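Local coordinates for protein computational Design of Enzyme (Synthetic construct, PDB 3TP4) that was computationally designed to carry an activated serine-containing catalytic triad, probably on a TIM-barrel scaffold, although its enzymatic function is not established, at residues A[58-63]-A[341-346]; A[393-398]-A[419-424]. All coordinates share one frame; numbering follows the deposited sequence.

From the N terminus the chain first enters a domain built round a parallel, curled sheet, consistent with a TIM barrel. Contact 1 joins helix 55-60, which follows strand 32-37, to helix 340-348, which follows strand 318-321, and so closes a loop of 277 residues that holds most of this domain. After strand 366-368 the chain builds the Ig-like domain, where contact 2 closes a short loop of 20 residues containing strand 402-411. The two loops lie in series: contact 1 is complete before contact 2 opens, and they neither nest nor cross. Their centres stand 54 Å apart, on opposite sides of the centre of the chain, so each ties together its own domain.

Contact 1: residues A[58-63]-A[341-346]; sequences NVTGDF and EDFQAY
V59, in the last turn of helix 55-60, meets F343 and Q344 of helix 340-348, a packing of two outer helices in what is probably a TIM barrel. V59 CG2 comes to the edge of the F343 ring, near its plane, 4.2 Å from F343 CE2, and the two side chains cross at about a right angle. The carbonyl of V59 receives the one hydrogen bond of the contact: Q344 NE2 lies 3.2 Å from V59 O, with a nearly straight N-H...O angle of 168°. The donor sits in the carbonyl plane, and the oxygen lies in the amide plane of Q344. An alanine in place of Q344 would remove this amide and would probably leave V59 O without its cross-helix donor. T60 follows: chi1 of 75° turns its CG2 anti to the carbonyl carbon, obliquely toward F343 CE2 at 3.5 Å, and sets OG1 between backbone N and carbonyl carbon. The ring also packs edge-to-face with F300 and F34. The T60 hydroxyl turns back onto its own helix and bonds with V56 O. G61, with phi 97°, takes the chain out of the helix, and D62 N then donates to T60 OG1 at 3.1 Å, forming an ST turn.

Contact 2: residues A[393-398]-A[419-424]; sequences VRVRVG and LDLAYD
No flat group enters the contact of V393 and V395 with L419 and L421, which is purely aliphatic; the ring of Y423 lies beside it. D424 OD1 stands 4.2 Å above one face of that ring, offset toward its rim, and the ring of W429 meets it with the planes at about 50°. Inside, V395 and L421 form the tightest pair: V395 CG2 is 3.5 Å from L421 CD1, closer than ordinary van der Waals contact, and the side chains cross at about a right angle. L421 CD1 also reaches V395 CB at 4.0 Å and, more loosely, V393 CG1 at 4.4 Å. At the start of both segments, V393 CG2 meets L419 CD1 at 4.2 Å, the two side chains crossing at a slant. In V393, CG1 is anti to the backbone N (chi1 177°), which lets its two methyls serve different leucines, CG1 reaching L421 and CG2 L419.

The backbones do not pair. Strand 429-433 runs between strands 391-398 and 414-423, bonding to V393 through A431 and to V395 through W429, so the side chains bridge across an intervening strand. V375 and I377 pack on V395, and V405 and V407 on L421, extending the hydrophobic core of an Ig-like domain. R396 starts away from segment 419-424 at its CB, and its NH2 forms a salt bridge with D206 of helix 190-207, tying this domain to the barrel-like one. With aliphatic carbons alone meeting across the two segments, the contact depends on shape and exclusion of water, without directional bonds.

Contact 1: residues A[58-63]-A[341-346]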
loop_
_atom_site.group_PDB
_atom_site.type_symbol
_atom_site.label_atom_id
_atom_site.label_comp_id
_atom_site.label_asym_id
_atom_site.label_seq_id
_atom_site.Cartn_x
_atom_site.Cartn_y
_atom_site.Cartn_z
ATOM N N ASN A 58 24.809 -8.563 -7.188
ATOM C CA ASN A 58 25.843 -9.593 -7.349
ATOM C C ASN A 58 25.460 -10.674 -8.352
ATOM O O ASN A 58 26.310 -11.169 -9.087
ATOM C CB ASN A 58 26.242 -10.224 -6.009
ATOM C CG ASN A 58 26.879 -9.216 -5.058
ATOM O OD1 ASN A 58 27.315 -8.146 -5.474
ATOM N ND2 ASN A 58 26.923 -9.553 -3.776
ATOM N N VAL A 59 24.184 -11.047 -8.388
ATOM C CA VAL A 59 23.767 -12.115 -9.297
ATOM C C VAL A 59 23.431 -11.636 -10.713
ATOM O O VAL A 59 23.646 -12.371 -11.667
ATOM C CB VAL A 59 22.586 -12.935 -8.736
ATOM C CG1 VAL A 59 22.943 -13.496 -7.367
ATOM C CG2 VAL A 59 21.352 -12.093 -8.653
ATOM N N THR A 60 22.897 -10.423 -10.853
ATOM C CA THR A 60 22.461 -9.946 -12.173
ATOM C C THR A 60 23.353 -8.870 -12.785
ATOM O O THR A 60 23.309 -8.651 -13.983
ATOM C CB THR A 60 21.024 -9.373 -12.138
ATOM O OG1 THR A 60 21.043 -8.083 -11.522
ATOM C CG2 THR A 60 20.097 -10.294 -11.369
ATOM N N GLY A 61 24.132 -8.175 -11.964
ATOM C CA GLY A 61 24.954 -7.094 -12.475
ATOM C C GLY A 61 24.313 -5.723 -12.295
ATOM O O GLY A 61 24.951 -4.708 -12.576
ATOM N N ASP A 62 23.062 -5.691 -11.826
ATOM C CA ASP A 62 22.376 -4.424 -11.523
ATOM C C ASP A 62 21.507 -4.508 -10.259
ATOM O O ASP A 62 21.069 -5.582 -9.859
ATOM C CB ASP A 62 21.510 -3.980 -12.707
ATOM C CG ASP A 62 21.238 -2.473 -12.715
ATOM O OD1 ASP A 62 21.627 -1.778 -11.755
ATOM O OD2 ASP A 62 20.624 -1.986 -13.689
ATOM N N PHE A 63 21.260 -3.363 -9.632
ATOM C CA PHE A 63 20.340 -3.313 -8.506
ATOM C C PHE A 63 18.924 -3.362 -9.058
ATOM O O PHE A 63 18.717 -3.072 -10.232
ATOM C CB PHE A 63 20.548 -2.032 -7.708
ATOM C CG PHE A 63 21.873 -1.960 -7.005
ATOM C CD1 PHE A 63 22.988 -1.442 -7.644
ATOM C CD2 PHE A 63 22.001 -2.398 -5.699
ATOM C CE1 PHE A 63 24.218 -1.365 -6.985
ATOM C CE2 PHE A 63 23.237 -2.333 -5.036
ATOM C CZ PHE A 63 24.333 -1.815 -5.675
ATOM N N GLU A 341 20.234 -19.603 -12.607
ATOM C CA GLU A 341 20.332 -19.340 -14.042
ATOM C C GLU A 341 19.034 -18.762 -14.607
ATOM O O GLU A 341 19.056 -17.828 -15.412
ATOM C CB GLU A 341 20.744 -20.609 -14.808
ATOM C CG GLU A 341 20.749 -20.431 -16.311
ATOM C CD GLU A 341 21.393 -21.598 -17.044
ATOM O OE1 GLU A 341 21.316 -22.743 -16.538
ATOM O OE2 GLU A 341 21.983 -21.364 -18.126
ATOM N N ASP A 342 17.895 -19.297 -14.177
ATOM C CA ASP A 342 16.633 -18.815 -14.700
ATOM C C ASP A 342 16.385 -17.373 -14.269
ATOM O O ASP A 342 15.884 -16.566 -15.050
ATOM C CB ASP A 342 15.464 -19.700 -14.264
ATOM C CG ASP A 342 14.164 -19.340 -14.980
ATOM O OD1 ASP A 342 14.011 -19.703 -16.165
ATOM O OD2 ASP A 342 13.286 -18.714 -14.357
ATOM N N PHE A 343 16.730 -17.050 -13.029
ATOM C CA PHE A 343 16.537 -15.686 -12.560
ATOM C C PHE A 343 17.431 -14.722 -13.343
ATOM O O PHE A 343 16.993 -13.642 -13.738
ATOM C CB PHE A 343 16.764 -15.543 -11.047
ATOM C CG PHE A 343 16.521 -14.147 -10.549
ATOM C CD1 PHE A 343 15.231 -13.681 -10.362
ATOM C CD2 PHE A 343 17.581 -13.284 -10.320
ATOM C CE1 PHE A 343 15.000 -12.394 -9.929
ATOM C CE2 PHE A 343 17.355 -11.993 -9.892
ATOM C CZ PHE A 343 16.066 -11.548 -9.697
ATOM N N GLN A 344 18.672 -15.119 -13.584
ATOM C CA GLN A 344 19.565 -14.322 -14.423
ATOM C C GLN A 344 18.945 -14.064 -15.796
ATOM O O GLN A 344 19.073 -12.969 -16.337
ATOM C CB GLN A 344 20.927 -15.018 -14.578
ATOM C CG GLN A 344 21.766 -14.919 -13.314
ATOM C CD GLN A 344 22.965 -15.826 -13.319
ATOM O OE1 GLN A 344 22.918 -16.951 -13.825
ATOM N NE2 GLN A 344 24.057 -15.347 -12.732
ATOM N N ALA A 345 18.276 -15.073 -16.356
ATOM C CA ALA A 345 17.642 -14.930 -17.669
ATOM C C ALA A 345 16.445 -13.991 -17.573
ATOM O O ALA A 345 16.219 -13.138 -18.438
ATOM C CB ALA A 345 17.215 -16.304 -18.210
ATOM N N TYR A 346 15.662 -14.173 -16.519
ATOM C CA TYR A 346 14.593 -13.249 -16.197
ATOM C C TYR A 346 15.109 -11.807 -16.155
ATOM O O TYR A 346 14.497 -10.907 -16.726
ATOM C CB TYR A 346 13.984 -13.635 -14.851
ATOM C CG TYR A 346 13.109 -12.572 -14.246
ATOM C CD1 TYR A 346 13.642 -11.610 -13.397
ATOM C CD2 TYR A 346 11.748 -12.532 -14.514
ATOM C CE1 TYR A 346 12.847 -10.631 -12.855
ATOM C CE2 TYR A 346 10.941 -11.574 -13.957
ATOM C CZ TYR A 346 11.492 -10.620 -13.133
ATOM O OH TYR A 346 10.685 -9.643 -12.585
#

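Contact 2: residues A[393-398]-A[419-424]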
loop_
_atom_site.group_PDB
_atom_site.type_symbol
_atom_site.label_atom_id
_atom_site.label_comp_id
_atom_site.label_asym_id
_atom_site.label_seq_id
_atom_site.Cartn_x
_atom_site.Cartn_y
_atom_site.Cartn_z
ATOM N N VAL A 393 -20.621 9.846 16.523
ATOM C CA VAL A 393 -20.614 9.794 15.068
ATOM C C VAL A 393 -19.548 10.761 14.567
ATOM O O VAL A 393 -19.503 11.926 14.985
ATOM C CB VAL A 393 -21.967 10.207 14.462
ATOM C CG1 VAL A 393 -21.874 10.215 12.950
ATOM C CG2 VAL A 393 -23.093 9.270 14.920
ATOM N N ARG A 394 -18.676 10.274 13.694
ATOM C CA ARG A 394 -17.637 11.121 13.114
ATOM C C ARG A 394 -17.762 11.069 11.607
ATOM O O ARG A 394 -17.737 9.996 11.016
ATOM C CB ARG A 394 -16.242 10.621 13.507
ATOM C CG ARG A 394 -15.932 10.733 14.999
ATOM C CD ARG A 394 -14.593 10.044 15.338
ATOM N NE ARG A 394 -14.286 10.153 16.763
ATOM C CZ ARG A 394 -14.734 9.310 17.692
ATOM N NH1 ARG A 394 -15.496 8.277 17.351
ATOM N NH2 ARG A 394 -14.416 9.500 18.965
ATOM N N VAL A 395 -17.892 12.235 10.989
ATOM C CA VAL A 395 -17.912 12.328 9.543
ATOM C C VAL A 395 -16.738 13.173 9.047
ATOM O O VAL A 395 -16.479 14.275 9.556
ATOM C CB VAL A 395 -19.225 12.962 9.037
ATOM C CG1 VAL A 395 -19.184 13.105 7.511
ATOM C CG2 VAL A 395 -20.445 12.117 9.481
ATOM N N ARG A 396 -16.035 12.640 8.057
ATOM C CA ARG A 396 -14.968 13.357 7.365
ATOM C C ARG A 396 -15.504 13.871 6.019
ATOM O O ARG A 396 -15.996 13.101 5.193
ATOM C CB ARG A 396 -13.767 12.428 7.153
ATOM C CG ARG A 396 -12.622 12.991 6.305
ATOM C CD ARG A 396 -12.148 14.334 6.797
ATOM N NE ARG A 396 -11.062 14.870 5.976
ATOM C CZ ARG A 396 -10.474 16.045 6.187
ATOM N NH1 ARG A 396 -10.867 16.828 7.193
ATOM N NH2 ARG A 396 -9.495 16.445 5.392
ATOM N N VAL A 397 -15.429 15.178 5.813
ATOM C CA VAL A 397 -15.702 15.735 4.496
ATOM C C VAL A 397 -14.423 16.395 4.017
ATOM O O VAL A 397 -13.953 17.357 4.628
ATOM C CB VAL A 397 -16.816 16.791 4.537
ATOM C CG1 VAL A 397 -17.240 17.154 3.118
ATOM C CG2 VAL A 397 -17.999 16.285 5.344
ATOM N N GLY A 398 -13.859 15.882 2.931
ATOM C CA GLY A 398 -12.609 16.410 2.413
ATOM C C GLY A 398 -12.716 17.022 1.023
ATOM O O GLY A 398 -13.629 16.721 0.245
ATOM N N LEU A 419 -29.421 14.187 13.486
ATOM C CA LEU A 419 -28.336 14.839 14.224
ATOM C C LEU A 419 -27.725 15.982 13.432
ATOM O O LEU A 419 -27.462 15.848 12.244
ATOM C CB LEU A 419 -27.236 13.829 14.553
ATOM C CG LEU A 419 -27.719 12.542 15.223
ATOM C CD1 LEU A 419 -26.590 11.533 15.340
ATOM C CD2 LEU A 419 -28.325 12.865 16.583
ATOM N N ASP A 420 -27.506 17.106 14.098
ATOM C CA ASP A 420 -26.786 18.221 13.506
ATOM C C ASP A 420 -25.333 18.170 14.015
ATOM O O ASP A 420 -25.090 18.358 15.198
ATOM C CB ASP A 420 -27.471 19.529 13.899
ATOM C CG ASP A 420 -27.003 20.715 13.076
ATOM O OD1 ASP A 420 -26.446 20.503 11.975
ATOM O OD2 ASP A 420 -27.203 21.865 13.533
ATOM N N LEU A 421 -24.377 17.888 13.134
ATOM C CA LEU A 421 -23.003 17.673 13.574
ATOM C C LEU A 421 -22.232 18.977 13.689
ATOM O O LEU A 421 -22.575 19.992 13.069
ATOM C CB LEU A 421 -22.238 16.692 12.668
ATOM C CG LEU A 421 -22.911 15.442 12.105
ATOM C CD1 LEU A 421 -21.853 14.417 11.663
ATOM C CD2 LEU A 421 -23.914 14.817 13.062
ATOM N N ALA A 422 -21.178 18.936 14.489
ATOM C CA ALA A 422 -20.381 20.123 14.766
ATOM C C ALA A 422 -18.920 19.847 14.448
ATOM O O ALA A 422 -18.375 18.792 14.807
ATOM C CB ALA A 422 -20.548 20.546 16.224
ATOM N N TYR A 423 -18.278 20.783 13.759
ATOM C CA TYR A 423 -16.891 20.580 13.368
ATOM C C TYR A 423 -15.967 20.639 14.589
ATOM O O TYR A 423 -16.061 21.562 15.402
ATOM C CB TYR A 423 -16.465 21.619 12.323
ATOM C CG TYR A 423 -15.057 21.391 11.827
ATOM C CD1 TYR A 423 -14.725 20.222 11.154
ATOM C CD2 TYR A 423 -14.057 22.337 12.039
ATOM C CE1 TYR A 423 -13.439 19.997 10.712
ATOM C CE2 TYR A 423 -12.761 22.118 11.590
ATOM C CZ TYR A 423 -12.459 20.943 10.931
ATOM O OH TYR A 423 -11.177 20.700 10.482
ATOM N N ASP A 424 -15.083 19.652 14.707
ATOM C CA ASP A 424 -14.236 19.509 15.890
ATOM C C ASP A 424 -12.965 20.368 15.859
ATOM O O ASP A 424 -12.195 20.365 16.813
ATOM C CB ASP A 424 -13.874 18.032 16.159
ATOM C CG ASP A 424 -12.938 17.446 15.113
ATOM O OD1 ASP A 424 -12.335 18.200 14.323
ATOM O OD2 ASP A 424 -12.785 16.210 15.089
#